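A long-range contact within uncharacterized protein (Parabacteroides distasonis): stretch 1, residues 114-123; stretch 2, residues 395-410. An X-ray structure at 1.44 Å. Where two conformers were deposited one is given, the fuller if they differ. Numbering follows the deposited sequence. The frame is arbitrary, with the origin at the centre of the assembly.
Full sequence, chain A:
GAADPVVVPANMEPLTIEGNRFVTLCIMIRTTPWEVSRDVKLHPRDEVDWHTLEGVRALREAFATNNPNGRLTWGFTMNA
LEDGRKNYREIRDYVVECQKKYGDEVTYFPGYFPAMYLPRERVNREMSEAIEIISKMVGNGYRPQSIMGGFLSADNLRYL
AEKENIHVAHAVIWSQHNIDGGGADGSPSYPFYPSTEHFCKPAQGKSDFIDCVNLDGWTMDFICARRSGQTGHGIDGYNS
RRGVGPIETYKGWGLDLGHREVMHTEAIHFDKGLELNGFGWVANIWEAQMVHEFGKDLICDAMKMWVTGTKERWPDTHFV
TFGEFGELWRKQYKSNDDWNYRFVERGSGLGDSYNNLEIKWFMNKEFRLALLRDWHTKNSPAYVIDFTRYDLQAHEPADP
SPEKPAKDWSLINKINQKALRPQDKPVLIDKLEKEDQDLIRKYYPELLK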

ATOM      1  N   PRO A 114       6.038  -9.132  -8.838  1.00  8.64           N
ATOM      2  CA  PRO A 114       5.852 -10.060  -9.961  1.00  8.60           C
ATOM      3  C   PRO A 114       5.898  -9.426 -11.353  1.00  9.00           C
ATOM      4  O   PRO A 114       6.515 -10.015 -12.275  1.00  8.96           O
ATOM      5  CB  PRO A 114       4.487 -10.693  -9.666  1.00  8.66           C
ATOM      6  CG  PRO A 114       3.800  -9.760  -8.819  1.00  8.15           C
ATOM      7  CD  PRO A 114       4.858  -9.110  -7.960  1.00  7.03           C
ATOM      8  N   ALA A 115       5.297  -8.264 -11.520  1.00  8.31           N
ATOM      9  CA  ALA A 115       5.215  -7.677 -12.882  1.00 10.81           C
ATOM     10  C   ALA A 115       6.578  -7.218 -13.370  1.00  9.98           C
ATOM     11  O   ALA A 115       6.765  -7.002 -14.544  1.00  8.92           O
ATOM     12  CB  ALA A 115       4.272  -6.558 -12.934  1.00 10.12           C
HETATM   13  N   MSE A 116       7.532  -7.046 -12.473  1.00  9.66           N
HETATM   14  CA  MSE A 116       8.902  -6.657 -12.861  0.70 10.79           C
HETATM   15  C   MSE A 116       9.647  -7.753 -13.542  1.00 11.10           C
HETATM   16  O   MSE A 116      10.559  -7.494 -14.349  1.00 10.10           O
HETATM   17  CB  MSE A 116       9.772  -6.367 -11.651  0.70 11.97           C
HETATM   18  CG  MSE A 116       9.507  -5.138 -10.930  0.70 12.25           C
HETATM   19 SE   MSE A 116      11.015  -4.929  -9.664  0.52 14.62          SE
HETATM   20  CE  MSE A 116      10.256  -3.379  -8.839  0.70 20.96           C
ATOM     21  N   TYR A 117       9.304  -9.003 -13.214  1.00  9.60           N
ATOM     22  CA  TYR A 117      10.072 -10.151 -13.623  1.00  9.21           C
ATOM     23  C   TYR A 117       9.372 -11.180 -14.477  1.00  8.70           C
ATOM     24  O   TYR A 117      10.027 -12.045 -15.041  1.00 11.48           O
ATOM     25  CB  TYR A 117      10.657 -10.862 -12.379  1.00 11.49           C
ATOM     26  CG  TYR A 117      11.748 -10.081 -11.706  1.00 14.63           C
ATOM     27  CD1 TYR A 117      11.474  -9.099 -10.777  1.00 16.28           C
ATOM     28  CD2 TYR A 117      13.076 -10.324 -12.038  1.00 20.32           C
ATOM     29  CE1 TYR A 117      12.490  -8.372 -10.175  1.00 23.15           C
ATOM     30  CE2 TYR A 117      14.098  -9.597 -11.434  1.00 19.44           C
ATOM     31  CZ  TYR A 117      13.788  -8.629 -10.515  1.00 20.43           C
ATOM     32  OH  TYR A 117      14.813  -7.926  -9.916  1.00 29.65           O
ATOM     33  N   LEU A 118       8.048 -11.108 -14.594  1.00  7.80           N
ATOM     34  CA  LEU A 118       7.293 -12.170 -15.239  1.00  7.71           C
ATOM     35  C   LEU A 118       6.438 -11.539 -16.313  1.00  7.71           C
ATOM     36  O   LEU A 118       5.928 -10.427 -16.110  1.00  9.03           O
ATOM     37  CB  LEU A 118       6.394 -12.876 -14.238  1.00 10.52           C
ATOM     38  CG  LEU A 118       7.056 -13.442 -12.968  1.00  8.44           C
ATOM     39  CD1 LEU A 118       5.975 -13.891 -11.972  1.00  9.95           C
ATOM     40  CD2 LEU A 118       8.063 -14.545 -13.261  1.00 11.73           C
ATOM     41  N   PRO A 119       6.283 -12.223 -17.464  1.00  8.17           N
ATOM     42  CA  PRO A 119       5.364 -11.734 -18.464  1.00  8.70           C
ATOM     43  C   PRO A 119       3.940 -11.646 -17.913  1.00  8.75           C
ATOM     44  O   PRO A 119       3.539 -12.428 -17.041  1.00  8.23           O
ATOM     45  CB  PRO A 119       5.448 -12.773 -19.584  1.00 10.87           C
ATOM     46  CG  PRO A 119       6.496 -13.717 -19.234  1.00 12.98           C
ATOM     47  CD  PRO A 119       6.956 -13.470 -17.848  1.00  9.76           C
ATOM     48  N   ARG A 120       3.178 -10.715 -18.453  1.00  8.36           N
ATOM     49  CA  ARG A 120       1.788 -10.506 -18.021  1.00  7.48           C
ATOM     50  C   ARG A 120       0.987 -11.802 -18.013  1.00  7.11           C
ATOM     51  O   ARG A 120       0.285 -12.078 -17.035  1.00  8.39           O
ATOM     52  CB  ARG A 120       1.129  -9.442 -18.920  1.00  7.69           C
ATOM     53  CG  ARG A 120       1.661  -8.045 -18.716  1.00  8.02           C
ATOM     54  CD  ARG A 120       1.302  -7.131 -19.849  1.00  8.72           C
ATOM     55  NE  ARG A 120       1.636  -5.748 -19.518  1.00  8.33           N
ATOM     56  CZ  ARG A 120       2.832  -5.174 -19.661  1.00  8.64           C
ATOM     57  NH1 ARG A 120       3.883  -5.849 -20.142  1.00  8.71           N
ATOM     58  NH2 ARG A 120       3.000  -3.933 -19.272  1.00 10.54           N
ATOM     59  N   GLU A 121       1.092 -12.591 -19.077  1.00  8.43           N
ATOM     60  CA  GLU A 121       0.313 -13.826 -19.185  1.00  8.50           C
ATOM     61  C   GLU A 121       0.687 -14.823 -18.100  1.00  7.48           C
ATOM     62  O   GLU A 121      -0.170 -15.568 -17.633  1.00  8.41           O
ATOM     63  CB  GLU A 121       0.483 -14.483 -20.563  1.00 10.93           C
ATOM     64  CG  GLU A 121      -0.168 -13.723 -21.711  1.00 18.96           C
ATOM     65  N   ARG A 122       1.959 -14.856 -17.706  1.00  7.32           N
ATOM     66  CA  ARG A 122       2.401 -15.736 -16.639  1.00  7.99           C
ATOM     67  C   ARG A 122       1.856 -15.300 -15.274  1.00  7.86           C
ATOM     68  O   ARG A 122       1.422 -16.140 -14.488  1.00  7.59           O
ATOM     69  CB  ARG A 122       3.931 -15.816 -16.606  1.00  6.29           C
ATOM     70  CG  ARG A 122       4.448 -16.672 -15.443  1.00  8.07           C
ATOM     71  CD  ARG A 122       5.897 -17.005 -15.632  1.00  8.11           C
ATOM     72  NE  ARG A 122       6.394 -17.759 -14.499  1.00  7.93           N
ATOM     73  CZ  ARG A 122       7.651 -18.178 -14.378  1.00  9.43           C
ATOM     74  NH1 ARG A 122       8.539 -17.908 -15.330  1.00 10.96           N
ATOM     75  NH2 ARG A 122       8.009 -18.897 -13.327  1.00  8.97           N
ATOM     76  N   VAL A 123       1.920 -13.997 -14.977  1.00  6.54           N
ATOM     77  CA  VAL A 123       1.317 -13.501 -13.763  1.00  5.56           C
ATOM     78  C   VAL A 123      -0.151 -13.894 -13.727  1.00  6.60           C
ATOM     79  O   VAL A 123      -0.628 -14.393 -12.703  1.00  7.19           O
ATOM     80  CB  VAL A 123       1.500 -11.987 -13.588  1.00  6.99           C
ATOM     81  CG1 VAL A 123       0.802 -11.479 -12.320  1.00  7.26           C
ATOM     82  CG2 VAL A 123       3.003 -11.590 -13.575  1.00  9.65           C
TER
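Stretch 2 (395-410) HEPADPSPEKPAKDWS

How does stretch 2 run over stretch 1? It has no regular helix or strand, yet it keeps a register in the opposite sense: the CA atoms of P119 and D399 lie 5.0 Å apart, those of L118 and S401 4.8 Å, those of Y117 and P402 4.7 Å, and those of M116 and A406 4.9 Å. A type I turn from S401 to K404 lets both P402 and P405 approach Y117.

What holds the charged end? R120, in the first turn of a helix, gathers several acceptors near its guanidinium plane. NH2 of R120 forms a salt bridge with OE1 of E396 at 2.9 Å and a hydrogen bond with O of P397, also at 2.9 Å. D399 OD1 takes two bonds from R120, each 3.0 Å, from backbone N and from NH1; the second belongs to a salt bridge. Water 1 links R120 NE to E396 OE1.

Where do the backbones bond directly? A406 N donates to M116 O at 2.9 Å. By contrast, Y117 O lies 3.0 Å from P402 N, which has no hydrogen to give.

Which side chains pack? P405 CB lies over the Y117 ring face, 3.5 Å from CE2 of Y117. A115 CB covers a face of W409, 4.0 Å from CZ2 of W409.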

ATOM      1  N   HIS A 395       2.262   4.660 -20.639  1.00 11.35           N
ATOM      2  CA  HIS A 395       2.745   3.367 -21.149  0.50 12.52           C
ATOM      3  C   HIS A 395       3.481   2.603 -20.070  1.00 12.20           C
ATOM      4  O   HIS A 395       4.342   3.218 -19.415  1.00 13.17           O
ATOM      5  CB  HIS A 395       3.766   3.592 -22.276  0.50 12.28           C
ATOM      6  CG  HIS A 395       3.258   4.446 -23.386  0.50 11.14           C
ATOM      7  ND1 HIS A 395       3.477   5.810 -23.443  0.50 11.95           N
ATOM      8  CD2 HIS A 395       2.515   4.135 -24.468  0.50 10.73           C
ATOM      9  CE1 HIS A 395       2.887   6.295 -24.518  0.50 11.79           C
ATOM     10  NE2 HIS A 395       2.301   5.302 -25.159  0.50 14.74           N
ATOM     11  N   GLU A 396       3.267   1.300 -19.949  1.00  9.47           N
ATOM     12  CA  GLU A 396       4.046   0.466 -19.067  1.00 10.95           C
ATOM     13  C   GLU A 396       5.180  -0.193 -19.837  1.00 10.28           C
ATOM     14  O   GLU A 396       5.141  -0.262 -21.078  1.00 12.48           O
ATOM     15  CB  GLU A 396       3.142  -0.626 -18.454  1.00  9.89           C
ATOM     16  CG  GLU A 396       2.038  -0.156 -17.533  1.00  9.26           C
ATOM     17  CD  GLU A 396       1.091  -1.270 -17.166  1.00  9.34           C
ATOM     18  OE1 GLU A 396       1.074  -2.342 -17.840  1.00 10.64           O
ATOM     19  OE2 GLU A 396       0.408  -1.111 -16.134  1.00  8.59           O
ATOM     20  N   PRO A 397       6.161  -0.725 -19.105  1.00  9.54           N
ATOM     21  CA  PRO A 397       7.205  -1.517 -19.792  1.00 10.13           C
ATOM     22  C   PRO A 397       6.658  -2.692 -20.581  1.00 11.01           C
ATOM     23  O   PRO A 397       5.676  -3.312 -20.187  1.00 12.82           O
ATOM     24  CB  PRO A 397       8.098  -1.978 -18.637  1.00 10.22           C
ATOM     25  CG  PRO A 397       7.844  -1.012 -17.566  1.00 10.94           C
ATOM     26  CD  PRO A 397       6.425  -0.602 -17.662  1.00 10.06           C
ATOM     27  N   ALA A 398       7.308  -3.003 -21.704  1.00 10.80           N
ATOM     28  CA  ALA A 398       7.024  -4.179 -22.451  1.00 13.33           C
ATOM     29  C   ALA A 398       7.298  -5.397 -21.570  1.00 14.66           C
ATOM     30  O   ALA A 398       8.045  -5.316 -20.565  1.00 15.42           O
ATOM     31  CB  ALA A 398       7.908  -4.206 -23.706  1.00 15.00           C
ATOM     32  N   ASP A 399       6.626  -6.489 -21.898  1.00 15.43           N
ATOM     33  CA  ASP A 399       6.729  -7.707 -21.073  1.00 14.27           C
ATOM     34  C   ASP A 399       8.189  -8.039 -20.721  1.00 14.32           C
ATOM     35  O   ASP A 399       9.027  -8.232 -21.609  1.00 13.73           O
ATOM     36  CB  ASP A 399       6.173  -8.918 -21.816  1.00 15.70           C
ATOM     37  CG  ASP A 399       4.754  -9.261 -21.463  1.00 16.04           C
ATOM     38  OD1 ASP A 399       4.208  -8.776 -20.460  1.00 11.53           O
ATOM     39  OD2 ASP A 399       4.185 -10.087 -22.212  1.00 21.94           O
ATOM     40  N   PRO A 400       8.497  -8.120 -19.436  1.00 11.13           N
ATOM     41  CA  PRO A 400       9.782  -8.577 -18.999  1.00 10.76           C
ATOM     42  C   PRO A 400       9.824 -10.102 -18.873  1.00 11.88           C
ATOM     43  O   PRO A 400       8.870 -10.799 -19.213  1.00 12.21           O
ATOM     44  CB  PRO A 400       9.897  -7.969 -17.629  1.00 12.34           C
ATOM     45  CG  PRO A 400       8.505  -8.015 -17.114  1.00 11.27           C
ATOM     46  CD  PRO A 400       7.633  -7.770 -18.284  1.00 11.97           C
ATOM     47  N   SER A 401      10.976 -10.597 -18.428  1.00 11.96           N
ATOM     48  CA  SER A 401      11.147 -12.004 -18.079  1.00 12.55           C
ATOM     49  C   SER A 401      12.224 -12.041 -16.985  1.00 12.26           C
ATOM     50  O   SER A 401      12.843 -11.031 -16.687  1.00 10.10           O
ATOM     51  CB  SER A 401      11.516 -12.823 -19.318  1.00 16.90           C
ATOM     52  OG  SER A 401      12.847 -12.569 -19.698  1.00 17.80           O
ATOM     53  N   PRO A 402      12.430 -13.203 -16.347  1.00 11.51           N
ATOM     54  CA  PRO A 402      13.300 -13.153 -15.163  1.00 12.81           C
ATOM     55  C   PRO A 402      14.755 -12.731 -15.428  1.00 14.38           C
ATOM     56  O   PRO A 402      15.379 -12.149 -14.548  1.00 18.20           O
ATOM     57  CB  PRO A 402      13.187 -14.583 -14.589  1.00 15.56           C
ATOM     58  CG  PRO A 402      11.813 -15.028 -15.023  1.00 14.11           C
ATOM     59  CD  PRO A 402      11.645 -14.444 -16.412  1.00 12.04           C
ATOM     60  N   GLU A 403      15.238 -12.980 -16.634  1.00 16.22           N
ATOM     61  CA  GLU A 403      16.594 -12.590 -17.011  1.00 16.42           C
ATOM     62  C   GLU A 403      16.678 -11.194 -17.639  1.00 17.38           C
ATOM     63  O   GLU A 403      17.780 -10.728 -17.957  1.00 19.60           O
ATOM     64  CB  GLU A 403      17.201 -13.638 -17.940  1.00 17.04           C
ATOM     65  CG  GLU A 403      16.823 -13.521 -19.398  1.00 24.66           C
ATOM     66  CD  GLU A 403      15.423 -14.007 -19.727  1.00 34.20           C
ATOM     67  OE1 GLU A 403      14.660 -14.381 -18.794  1.00 27.15           O
ATOM     68  OE2 GLU A 403      15.081 -14.005 -20.937  1.00 32.35           O
ATOM     69  N   LYS A 404      15.535 -10.544 -17.865  1.00 14.49           N
ATOM     70  CA  LYS A 404      15.504  -9.135 -18.326  1.00 14.52           C
ATOM     71  C   LYS A 404      14.347  -8.403 -17.632  1.00 11.93           C
ATOM     72  O   LYS A 404      13.287  -8.134 -18.210  1.00 11.73           O
ATOM     73  CB  LYS A 404      15.424  -9.011 -19.836  1.00 18.27           C
ATOM     74  CG  LYS A 404      14.446  -9.873 -20.522  1.00 19.74           C
ATOM     75  CD  LYS A 404      15.003 -10.307 -21.873  1.00 25.10           C
ATOM     76  CE  LYS A 404      13.960 -10.842 -22.840  1.00 26.97           C
ATOM     77  NZ  LYS A 404      12.700 -11.296 -22.226  1.00 30.15           N
ATOM     78  N   PRO A 405      14.554  -8.125 -16.364  1.00 12.77           N
ATOM     79  CA  PRO A 405      13.511  -7.440 -15.639  1.00 12.40           C
ATOM     80  C   PRO A 405      13.294  -6.003 -16.096  1.00 12.46           C
ATOM     81  O   PRO A 405      14.174  -5.367 -16.712  1.00 14.49           O
ATOM     82  CB  PRO A 405      14.000  -7.460 -14.190  1.00 16.09           C
ATOM     83  CG  PRO A 405      15.414  -7.793 -14.241  1.00 17.93           C
ATOM     84  CD  PRO A 405      15.729  -8.417 -15.530  1.00 16.23           C
ATOM     85  N   ALA A 406      12.093  -5.516 -15.798  1.00 10.47           N
ATOM     86  CA  ALA A 406      11.750  -4.102 -15.949  1.00 12.23           C
ATOM     87  C   ALA A 406      11.432  -3.582 -14.542  1.00 12.87           C
ATOM     88  O   ALA A 406      10.366  -3.849 -13.984  1.00 13.15           O
ATOM     89  CB  ALA A 406      10.565  -3.934 -16.888  1.00 15.24           C
ATOM     90  N   LYS A 407      12.387  -2.886 -13.934  1.00 12.15           N
ATOM     91  CA  LYS A 407      12.257  -2.501 -12.520  1.00 12.99           C
ATOM     92  C   LYS A 407      11.567  -1.155 -12.321  1.00 13.32           C
ATOM     93  O   LYS A 407      11.061  -0.911 -11.235  1.00 16.40           O
ATOM     94  CB  LYS A 407      13.621  -2.504 -11.831  1.00 16.30           C
ATOM     95  CG  LYS A 407      14.257  -3.886 -11.796  1.00 19.63           C
ATOM     96  CD  LYS A 407      15.448  -3.906 -10.854  1.00 28.59           C
ATOM     97  CE  LYS A 407      16.152  -5.245 -10.873  1.00 39.35           C
ATOM     98  NZ  LYS A 407      16.827  -5.498  -9.565  1.00 46.69           N
ATOM     99  N   ASP A 408      11.487  -0.337 -13.354  1.00 13.34           N
ATOM    100  CA  ASP A 408      10.968   1.034 -13.235  1.00 12.52           C
ATOM    101  C   ASP A 408       9.640   1.186 -13.943  1.00 10.28           C
ATOM    102  O   ASP A 408       9.553   1.301 -15.155  1.00 13.14           O
ATOM    103  CB  ASP A 408      11.983   2.054 -13.765  1.00 14.34           C
ATOM    104  CG  ASP A 408      11.545   3.514 -13.537  1.00 22.47           C
ATOM    105  OD1 ASP A 408      10.468   3.754 -12.939  1.00 17.78           O
ATOM    106  OD2 ASP A 408      12.304   4.426 -13.955  1.00 27.66           O
ATOM    107  N   TRP A 409       8.582   1.133 -13.125  1.00 10.23           N
ATOM    108  CA  TRP A 409       7.205   1.294 -13.594  1.00  9.63           C
ATOM    109  C   TRP A 409       6.599   2.643 -13.196  1.00  9.67           C
ATOM    110  O   TRP A 409       5.387   2.826 -13.280  1.00 12.90           O
ATOM    111  CB  TRP A 409       6.336   0.149 -13.060  1.00 11.37           C
ATOM    112  CG  TRP A 409       6.674  -1.174 -13.673  1.00  9.20           C
ATOM    113  CD1 TRP A 409       7.863  -1.826 -13.592  1.00 10.77           C
ATOM    114  CD2 TRP A 409       5.812  -2.011 -14.457  1.00  8.34           C
ATOM    115  NE1 TRP A 409       7.804  -2.999 -14.292  1.00 10.46           N
ATOM    116  CE2 TRP A 409       6.560  -3.133 -14.840  1.00  9.91           C
ATOM    117  CE3 TRP A 409       4.494  -1.903 -14.911  1.00  8.96           C
ATOM    118  CZ2 TRP A 409       6.034  -4.137 -15.646  1.00  9.00           C
ATOM    119  CZ3 TRP A 409       3.960  -2.920 -15.665  1.00  9.58           C
ATOM    120  CH2 TRP A 409       4.739  -4.007 -16.056  1.00  8.65           C
ATOM    121  N   SER A 410       7.423   3.588 -12.764  1.00  9.19           N
ATOM    122  CA  SER A 410       6.898   4.865 -12.302  0.70  8.65           C
ATOM    123  C   SER A 410       6.234   5.665 -13.396  1.00 10.75           C
ATOM    124  O   SER A 410       6.656   5.637 -14.551  1.00 12.66           O
ATOM    125  CB  SER A 410       7.991   5.703 -11.646  0.70  9.33           C
ATOM    126  OG  SER A 410       8.499   5.058 -10.477  0.70  9.99           O
TER
HETATM  127  O   HOH W   1      -0.658  -4.069 -18.807  1.00  9.49           O
HETATM  128  O   HOH W   2       2.399 -11.838 -21.619  1.00 16.23           O